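Local coordinates for protein neural CELL adhesion molecule 1,140 KDA isoform (Homo sapiens, PDB 2VKW) that probably mediates adhesion between neural cells as a cell-surface receptor, here represented by its first two fibronectin type III domains, at residues E18-T23 and V107-A112; P113-Q118 and V128-Q133; Y178-V183 and A194-R199. One frame throughout, in Å; residues are numbered along the deposited sequence.

Contact 1. Residues E18-T23 and V107-A112; sequences EPYSST and VREPSA
Y20 reaches from the first fibronectin type III domain onto the linker at R108-S111, and its phenol does most of the touching. The hydroxyl gives a hydrogen bond of 2.7 Å from Y20 OH to E109 O, the acceptor lying at the ring's edge while the donor stands above the carbonyl plane, 44° out of it. Over one face of the ring sits S111 CB, 4.2 Å from Y20 CE2. R108 crosses the tyrosine at about a right angle, its guanidinium plane turned 38° from the ring, with Y20 CE1 over the rim of one guanidinium face; R108 NE comes within 3.0 Å of Y20 OH, but at an angle too poor for a hydrogen bond. That nitrogen is instead directed to E109, which R108 grips side-on with NE and NH2, NH2 to OE2 being nearly straight (2.9 Å, 173°). R108 NH1 has a further partner in Q105. S21 packs its OG 3.4 Å from R108 CG, while the same hydroxyl bonds to P106 O. Beyond this shell, S22 OG and T23 OG1 bond to the carboxylate of D134, and S111 OG to its backbone O. A single hydrogen bond thus crosses, among van der Waals contacts: E109 occupies R108 NE and NH2, and the phenol bonds to backbone.

Contact 2. Residues P113-Q118 and V128-Q133; sequences PKLEGQ and VNLIKQ
K114 and I131 meet through their CB atoms, 3.5 Å apart, and from there the lysine runs out extended. The aliphatic part of Q133 also passes K114 slantwise, with Q133 CG 3.5 Å from K114 CB. I131 also faces E116: with its CG1 anti to the carbonyl carbon (chi1 -58°) and the chain extended beyond, CD1 is carried toward E116, 3.3 Å from E116 OE2 and also against E116 CB. The carboxylate of E116 and the amide of N129 are turned 79° apart, nearly perpendicular; the glutamate's charge is met by R199 of the second subunit, and Q118 likewise bonds to T200 of that subunit. These two strands are the first hairpin of the second fibronectin type III domain, the outermost strand within the chain and the middle strand of its three-stranded antiparallel sheet. E116 and N129 form a hydrogen-bonded pair, with E116 N to N129 O at 2.9 Å and N129 N to E116 O at 2.7 Å. On the opposite face, L115 and L130 lie side by side and point the same way, into the core with V182. Their methyls are tight, L115 CD2 to L130 CD2 being 3.3 Å, and V128 CG1 touches the same L115 methyl at 3.7 Å.

Contact 3. Residues Y178-V183 and A194-R199; sequences YEVYVV and AHFVFR
Y178 and F198 pair at the open end of an antiparallel beta hairpin, away from its turn, in the four-stranded sheet of the second fibronectin type III domain, where strand 189-199 is outermost within the chain. Y178 CB lies over a face of the F198 ring, 3.7 Å from its centroid, a CH-pi contact. The two rings are nearly parallel, 10° apart, yet slid so far that they barely overlap. A chi1 of 74° sets the F198 ring on the side shared by its backbone N and carbonyl, and swings it toward the neighbouring strand. V180, also heavily buried, meets the edge of the same ring, with V180 CG2 3.8 Å from F198 CE2, and its CB lies 4.0 Å from F196 CE2. These residues face the domain core, where F196 packs on I126; Y178 OH bonds to D173 N. On the other face H195 CB stands over the ring of Y181, whose hydroxyl bonds to E67 of the second subunit. Strand 194-199 pairs with that subunit in a parallel ladder through V197-R199. Between the hairpin strands run six backbone hydrogen bonds, the straightest being Y178 N to F198 O, 2.8 Å with an N-H...O angle of 177°.

The three contacts follow one another in series along the chain. Contact 1 joins the first domain to the linker, and its second segment leads straight into strand 114-119 of contact 2. Contacts 2 and 3, with centres about 11 Å apart, lie in the two opposed sheets of the second domain's beta sandwich and meet in its core, where L115 and V128 pack on F196. Contact 1 is more remote, about 17 Å from contact 2 and about 22 Å from contact 3 between centres, though S111 and A112 pack on Q133 and A112 touches A194. Contacts 2 and 3 both reach the second subunit, so this domain helps form the assembly interface, whereas no other chain touches contact 1.

Contact 1. Residues E18-T23 and V107-A112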
loop_
_atom_site.group_PDB
_atom_site.type_symbol
_atom_site.label_atom_id
_atom_site.label_comp_id
_atom_site.label_asym_id
_atom_site.label_seq_id
_atom_site.Cartn_x
_atom_site.Cartn_y
_atom_site.Cartn_z
ATOM N N GLU A 18 14.017 -9.387 -2.339
ATOM C CA GLU A 18 14.034 -8.108 -3.050
ATOM C C GLU A 18 14.678 -7.096 -2.104
ATOM O O GLU A 18 14.050 -6.604 -1.167
ATOM C CB GLU A 18 12.627 -7.650 -3.434
ATOM C CG GLU A 18 12.636 -6.376 -4.280
ATOM C CD GLU A 18 13.276 -6.558 -5.667
ATOM O OE1 GLU A 18 14.400 -7.102 -5.765
ATOM O OE2 GLU A 18 12.649 -6.139 -6.667
ATOM N N PRO A 19 15.958 -6.788 -2.336
ATOM C CA PRO A 19 16.683 -5.846 -1.491
ATOM C C PRO A 19 16.650 -4.386 -1.906
ATOM O O PRO A 19 16.404 -4.054 -3.061
ATOM C CB PRO A 19 18.096 -6.393 -1.540
ATOM C CG PRO A 19 18.212 -6.810 -2.972
ATOM C CD PRO A 19 16.878 -7.478 -3.264
ATOM N N TYR A 20 16.893 -3.517 -0.932
ATOM C CA TYR A 20 16.987 -2.099 -1.193
ATOM C C TYR A 20 18.399 -1.758 -0.701
ATOM O O TYR A 20 19.285 -2.617 -0.726
ATOM C CB TYR A 20 15.906 -1.300 -0.450
ATOM C CG TYR A 20 15.598 0.032 -1.129
ATOM C CD1 TYR A 20 15.044 0.073 -2.414
ATOM C CD2 TYR A 20 15.933 1.247 -0.523
ATOM C CE1 TYR A 20 14.842 1.290 -3.080
ATOM C CE2 TYR A 20 15.734 2.466 -1.176
ATOM C CZ TYR A 20 15.195 2.482 -2.453
ATOM O OH TYR A 20 15.042 3.684 -3.111
ATOM N N SER A 21 18.624 -0.535 -0.247
ATOM C CA SER A 21 19.954 -0.141 0.191
ATOM C C SER A 21 20.350 -0.643 1.572
ATOM O O SER A 21 21.464 -1.133 1.766
ATOM C CB SER A 21 20.069 1.378 0.169
ATOM O OG SER A 21 19.676 1.887 -1.087
ATOM N N SER A 22 19.443 -0.521 2.532
ATOM C CA SER A 22 19.738 -0.942 3.889
ATOM C C SER A 22 18.709 -1.902 4.456
ATOM O O SER A 22 18.675 -2.141 5.667
ATOM C CB SER A 22 19.850 0.286 4.791
ATOM O OG SER A 22 18.635 1.013 4.793
ATOM N N THR A 23 17.875 -2.454 3.582
ATOM C CA THR A 23 16.841 -3.395 3.999
ATOM C C THR A 23 16.591 -4.396 2.875
ATOM O O THR A 23 17.091 -4.229 1.759
ATOM C CB THR A 23 15.499 -2.673 4.300
ATOM O OG1 THR A 23 14.994 -2.088 3.095
ATOM C CG2 THR A 23 15.690 -1.571 5.342
ATOM N N VAL A 107 23.663 3.086 -2.376
ATOM C CA VAL A 107 22.969 4.220 -1.791
ATOM C C VAL A 107 22.152 4.956 -2.857
ATOM O O VAL A 107 22.663 5.243 -3.945
ATOM C CB VAL A 107 23.984 5.188 -1.163
ATOM C CG1 VAL A 107 23.291 6.454 -0.697
ATOM C CG2 VAL A 107 24.695 4.493 -0.005
ATOM N N ARG A 108 20.890 5.251 -2.541
ATOM C CA ARG A 108 20.000 5.952 -3.465
ATOM C C ARG A 108 18.916 6.749 -2.735
ATOM O O ARG A 108 19.078 7.087 -1.565
ATOM C CB ARG A 108 19.347 4.951 -4.412
ATOM C CG ARG A 108 18.616 3.828 -3.713
ATOM C CD ARG A 108 18.098 2.822 -4.732
ATOM N NE ARG A 108 16.940 3.323 -5.468
ATOM C CZ ARG A 108 16.332 2.653 -6.439
ATOM N NH1 ARG A 108 16.773 1.457 -6.799
ATOM N NH2 ARG A 108 15.273 3.171 -7.041
ATOM N N GLU A 109 17.820 7.056 -3.431
ATOM C CA GLU A 109 16.731 7.810 -2.818
ATOM C C GLU A 109 16.046 6.919 -1.773
ATOM O O GLU A 109 16.190 5.697 -1.797
ATOM C CB GLU A 109 15.714 8.292 -3.872
ATOM C CG GLU A 109 14.731 7.237 -4.338
ATOM C CD GLU A 109 15.303 6.337 -5.398
ATOM O OE1 GLU A 109 16.536 6.137 -5.400
ATOM O OE2 GLU A 109 14.512 5.822 -6.217
ATOM N N PRO A 110 15.299 7.520 -0.838
ATOM C CA PRO A 110 14.633 6.710 0.187
ATOM C C PRO A 110 13.441 5.948 -0.367
ATOM O O PRO A 110 12.929 6.272 -1.434
ATOM C CB PRO A 110 14.200 7.744 1.232
ATOM C CG PRO A 110 15.035 8.984 0.909
ATOM C CD PRO A 110 15.092 8.954 -0.587
ATOM N N SER A 111 13.006 4.924 0.357
ATOM C CA SER A 111 11.842 4.169 -0.073
ATOM C C SER A 111 10.675 4.959 0.525
ATOM O O SER A 111 10.894 5.796 1.409
ATOM C CB SER A 111 11.881 2.742 0.490
ATOM O OG SER A 111 11.594 2.728 1.875
ATOM N N ALA A 112 9.462 4.719 0.030
ATOM C CA ALA A 112 8.279 5.421 0.517
ATOM C C ALA A 112 8.123 5.248 2.023
ATOM O O ALA A 112 8.215 4.140 2.539
ATOM C CB ALA A 112 7.024 4.915 -0.202
#

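Contact 2. Residues P113-Q118 and V128-Q133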
loop_
_atom_site.group_PDB
_atom_site.type_symbol
_atom_site.label_atom_id
_atom_site.label_comp_id
_atom_site.label_asym_id
_atom_site.label_seq_id
_atom_site.Cartn_x
_atom_site.Cartn_y
_atom_site.Cartn_z
ATOM N N PRO A 113 7.894 6.349 2.747
ATOM C CA PRO A 113 7.730 6.272 4.195
ATOM C C PRO A 113 6.470 5.527 4.643
ATOM O O PRO A 113 5.528 5.331 3.872
ATOM C CB PRO A 113 7.731 7.740 4.622
ATOM C CG PRO A 113 7.204 8.443 3.418
ATOM C CD PRO A 113 7.919 7.751 2.298
ATOM N N LYS A 114 6.481 5.100 5.900
ATOM C CA LYS A 114 5.367 4.376 6.486
ATOM C C LYS A 114 4.564 5.416 7.259
ATOM O O LYS A 114 5.130 6.197 8.029
ATOM C CB LYS A 114 5.904 3.285 7.418
ATOM C CG LYS A 114 4.933 2.156 7.706
ATOM C CD LYS A 114 5.679 0.924 8.218
ATOM C CE LYS A 114 4.735 -0.265 8.401
ATOM N NZ LYS A 114 5.472 -1.542 8.658
ATOM N N LEU A 115 3.250 5.426 7.058
ATOM C CA LEU A 115 2.399 6.408 7.717
ATOM C C LEU A 115 1.472 5.853 8.797
ATOM O O LEU A 115 0.704 4.919 8.565
ATOM C CB LEU A 115 1.582 7.146 6.659
ATOM C CG LEU A 115 2.455 7.819 5.600
ATOM C CD1 LEU A 115 1.584 8.379 4.497
ATOM C CD2 LEU A 115 3.292 8.921 6.257
ATOM N N GLU A 116 1.540 6.456 9.978
ATOM C CA GLU A 116 0.720 6.032 11.098
ATOM C C GLU A 116 -0.066 7.216 11.646
ATOM O O GLU A 116 0.472 8.033 12.386
ATOM C CB GLU A 116 1.605 5.452 12.198
ATOM C CG GLU A 116 0.832 4.789 13.316
ATOM C CD GLU A 116 1.731 4.367 14.456
ATOM O OE1 GLU A 116 1.773 5.088 15.473
ATOM O OE2 GLU A 116 2.406 3.321 14.326
ATOM N N GLY A 117 -1.341 7.299 11.285
ATOM C CA GLY A 117 -2.160 8.399 11.748
ATOM C C GLY A 117 -2.817 8.164 13.098
ATOM O O GLY A 117 -3.185 7.042 13.448
ATOM N N GLN A 118 -2.945 9.234 13.868
ATOM C CA GLN A 118 -3.579 9.178 15.174
ATOM C C GLN A 118 -4.749 10.151 15.063
ATOM O O GLN A 118 -4.553 11.365 15.019
ATOM C CB GLN A 118 -2.586 9.616 16.260
ATOM C CG GLN A 118 -3.156 9.641 17.669
ATOM C CD GLN A 118 -2.080 9.747 18.751
ATOM O OE1 GLN A 118 -1.063 10.415 18.571
ATOM N NE2 GLN A 118 -2.314 9.093 19.888
ATOM N N VAL A 128 -0.053 12.573 11.820
ATOM C CA VAL A 128 0.520 11.529 10.980
ATOM C C VAL A 128 1.961 11.257 11.408
ATOM O O VAL A 128 2.854 12.051 11.117
ATOM C CB VAL A 128 0.523 11.944 9.491
ATOM C CG1 VAL A 128 1.209 10.875 8.654
ATOM C CG2 VAL A 128 -0.902 12.154 9.006
ATOM N N ASN A 129 2.184 10.147 12.111
ATOM C CA ASN A 129 3.534 9.797 12.550
ATOM C C ASN A 129 4.264 9.137 11.388
ATOM O O ASN A 129 3.731 8.243 10.738
ATOM C CB ASN A 129 3.500 8.830 13.746
ATOM C CG ASN A 129 2.901 9.452 14.998
ATOM O OD1 ASN A 129 1.838 9.032 15.461
ATOM N ND2 ASN A 129 3.581 10.454 15.553
ATOM N N LEU A 130 5.485 9.577 11.128
ATOM C CA LEU A 130 6.272 9.015 10.038
ATOM C C LEU A 130 7.156 7.880 10.551
ATOM O O LEU A 130 8.237 8.118 11.092
ATOM C CB LEU A 130 7.122 10.114 9.405
ATOM C CG LEU A 130 6.285 11.348 9.044
ATOM C CD1 LEU A 130 7.186 12.492 8.621
ATOM C CD2 LEU A 130 5.305 10.995 7.943
ATOM N N ILE A 131 6.672 6.648 10.389
ATOM C CA ILE A 131 7.394 5.454 10.819
ATOM C C ILE A 131 8.619 5.222 9.938
ATOM O O ILE A 131 8.545 5.290 8.705
ATOM C CB ILE A 131 6.492 4.212 10.759
ATOM C CG1 ILE A 131 5.265 4.421 11.643
ATOM C CG2 ILE A 131 7.264 2.981 11.203
ATOM C CD1 ILE A 131 4.265 3.293 11.565
ATOM N N LYS A 132 9.742 4.932 10.581
ATOM C CA LYS A 132 11.008 4.728 9.886
ATOM C C LYS A 132 11.019 3.605 8.849
ATOM O O LYS A 132 10.749 2.452 9.170
ATOM C CB LYS A 132 12.121 4.480 10.914
ATOM C CG LYS A 132 13.470 5.083 10.534
ATOM C CD LYS A 132 13.365 6.603 10.390
ATOM C CE LYS A 132 14.698 7.239 10.006
ATOM N NZ LYS A 132 14.570 8.715 9.807
ATOM N N GLN A 133 11.320 3.957 7.604
ATOM C CA GLN A 133 11.420 2.978 6.525
ATOM C C GLN A 133 12.854 3.073 6.014
ATOM O O GLN A 133 13.668 3.792 6.605
ATOM C CB GLN A 133 10.433 3.292 5.391
ATOM C CG GLN A 133 8.960 2.995 5.715
ATOM C CD GLN A 133 8.702 1.529 6.076
ATOM O OE1 GLN A 133 9.138 1.043 7.125
ATOM N NE2 GLN A 133 7.997 0.820 5.201
#

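Contact 3. Residues Y178-V183 and A194-R199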
loop_
_atom_site.group_PDB
_atom_site.type_symbol
_atom_site.label_atom_id
_atom_site.label_comp_id
_atom_site.label_asym_id
_atom_site.label_seq_id
_atom_site.Cartn_x
_atom_site.Cartn_y
_atom_site.Cartn_z
ATOM N N TYR A 178 -10.141 13.012 3.333
ATOM C CA TYR A 178 -8.848 13.601 3.008
ATOM C C TYR A 178 -7.818 12.598 2.492
ATOM O O TYR A 178 -7.758 11.462 2.961
ATOM C CB TYR A 178 -8.245 14.276 4.245
ATOM C CG TYR A 178 -8.789 15.645 4.579
ATOM C CD1 TYR A 178 -9.975 15.796 5.291
ATOM C CD2 TYR A 178 -8.106 16.795 4.186
ATOM C CE1 TYR A 178 -10.467 17.062 5.602
ATOM C CE2 TYR A 178 -8.588 18.059 4.489
ATOM C CZ TYR A 178 -9.766 18.188 5.194
ATOM O OH TYR A 178 -10.245 19.438 5.477
ATOM N N GLU A 179 -7.016 13.008 1.517
ATOM C CA GLU A 179 -5.948 12.134 1.053
ATOM C C GLU A 179 -4.639 12.844 1.383
ATOM O O GLU A 179 -4.526 14.063 1.254
ATOM C CB GLU A 179 -6.058 11.795 -0.448
ATOM C CG GLU A 179 -6.127 12.949 -1.423
ATOM C CD GLU A 179 -6.070 12.472 -2.880
ATOM O OE1 GLU A 179 -6.299 13.292 -3.797
ATOM O OE2 GLU A 179 -5.790 11.276 -3.109
ATOM N N VAL A 180 -3.666 12.077 1.856
ATOM C CA VAL A 180 -2.374 12.630 2.237
ATOM C C VAL A 180 -1.242 11.880 1.547
ATOM O O VAL A 180 -1.208 10.646 1.568
ATOM C CB VAL A 180 -2.163 12.525 3.773
ATOM C CG1 VAL A 180 -0.803 13.094 4.160
ATOM C CG2 VAL A 180 -3.272 13.256 4.509
ATOM N N TYR A 181 -0.322 12.629 0.936
ATOM C CA TYR A 181 0.842 12.051 0.264
ATOM C C TYR A 181 2.130 12.545 0.923
ATOM O O TYR A 181 2.353 13.749 1.080
ATOM C CB TYR A 181 0.854 12.409 -1.230
ATOM C CG TYR A 181 -0.231 11.713 -2.019
ATOM C CD1 TYR A 181 -1.566 12.079 -1.869
ATOM C CD2 TYR A 181 0.070 10.648 -2.873
ATOM C CE1 TYR A 181 -2.580 11.406 -2.544
ATOM C CE2 TYR A 181 -0.945 9.961 -3.555
ATOM C CZ TYR A 181 -2.269 10.353 -3.380
ATOM O OH TYR A 181 -3.289 9.706 -4.038
ATOM N N VAL A 182 2.982 11.611 1.317
ATOM C CA VAL A 182 4.223 11.990 1.958
ATOM C C VAL A 182 5.423 11.459 1.202
ATOM O O VAL A 182 5.499 10.275 0.875
ATOM C CB VAL A 182 4.272 11.485 3.412
ATOM C CG1 VAL A 182 5.592 11.905 4.059
ATOM C CG2 VAL A 182 3.080 12.041 4.198
ATOM N N VAL A 183 6.352 12.357 0.908
ATOM C CA VAL A 183 7.567 12.002 0.201
ATOM C C VAL A 183 8.774 12.170 1.106
ATOM O O VAL A 183 8.894 13.163 1.830
ATOM C CB VAL A 183 7.782 12.888 -1.044
ATOM C CG1 VAL A 183 9.201 12.681 -1.615
ATOM C CG2 VAL A 183 6.737 12.548 -2.095
ATOM N N ALA A 194 4.152 8.067 -0.378
ATOM C CA ALA A 194 3.400 7.155 0.469
ATOM C C ALA A 194 2.097 7.912 0.663
ATOM O O ALA A 194 2.079 9.143 0.587
ATOM C CB ALA A 194 4.092 6.968 1.804
ATOM N N HIS A 195 1.003 7.209 0.913
ATOM C CA HIS A 195 -0.248 7.925 1.078
ATOM C C HIS A 195 -1.312 7.122 1.772
ATOM O O HIS A 195 -1.155 5.928 1.991
ATOM C CB HIS A 195 -0.758 8.380 -0.290
ATOM C CG HIS A 195 -1.036 7.255 -1.234
ATOM N ND1 HIS A 195 -2.179 6.487 -1.162
ATOM C CD2 HIS A 195 -0.314 6.757 -2.267
ATOM C CE1 HIS A 195 -2.150 5.567 -2.109
ATOM N NE2 HIS A 195 -1.030 5.708 -2.794
ATOM N N PHE A 196 -2.393 7.798 2.130
ATOM C CA PHE A 196 -3.520 7.153 2.782
ATOM C C PHE A 196 -4.660 8.157 2.867
ATOM O O PHE A 196 -4.443 9.364 2.758
ATOM C CB PHE A 196 -3.127 6.644 4.179
ATOM C CG PHE A 196 -3.004 7.723 5.220
ATOM C CD1 PHE A 196 -4.071 8.018 6.062
ATOM C CD2 PHE A 196 -1.819 8.442 5.363
ATOM C CE1 PHE A 196 -3.964 9.015 7.034
ATOM C CE2 PHE A 196 -1.700 9.442 6.330
ATOM C CZ PHE A 196 -2.775 9.729 7.169
ATOM N N VAL A 197 -5.874 7.647 3.028
ATOM C CA VAL A 197 -7.057 8.482 3.136
ATOM C C VAL A 197 -7.671 8.327 4.521
ATOM O O VAL A 197 -7.564 7.261 5.137
ATOM C CB VAL A 197 -8.106 8.087 2.081
ATOM C CG1 VAL A 197 -7.608 8.454 0.688
ATOM C CG2 VAL A 197 -8.372 6.587 2.156
ATOM N N PHE A 198 -8.306 9.387 5.012
ATOM C CA PHE A 198 -8.955 9.361 6.321
ATOM C C PHE A 198 -10.175 10.273 6.262
ATOM O O PHE A 198 -10.297 11.082 5.344
ATOM C CB PHE A 198 -7.974 9.810 7.421
ATOM C CG PHE A 198 -7.694 11.290 7.435
ATOM C CD1 PHE A 198 -8.472 12.150 8.200
ATOM C CD2 PHE A 198 -6.646 11.820 6.689
ATOM C CE1 PHE A 198 -8.210 13.519 8.221
ATOM C CE2 PHE A 198 -6.374 13.185 6.701
ATOM C CZ PHE A 198 -7.159 14.038 7.470
ATOM N N ARG A 199 -11.084 10.142 7.223
ATOM C CA ARG A 199 -12.300 10.957 7.222
ATOM C C ARG A 199 -12.530 11.693 8.533
ATOM O O ARG A 199 -12.421 11.115 9.617
ATOM C CB ARG A 199 -13.518 10.075 6.922
ATOM C CG ARG A 199 -14.827 10.831 6.787
ATOM C CD ARG A 199 -15.999 9.877 6.600
ATOM N NE ARG A 199 -15.737 8.862 5.581
ATOM C CZ ARG A 199 -16.522 7.812 5.356
ATOM N NH1 ARG A 199 -17.621 7.649 6.078
ATOM N NH2 ARG A 199 -16.203 6.915 4.429
#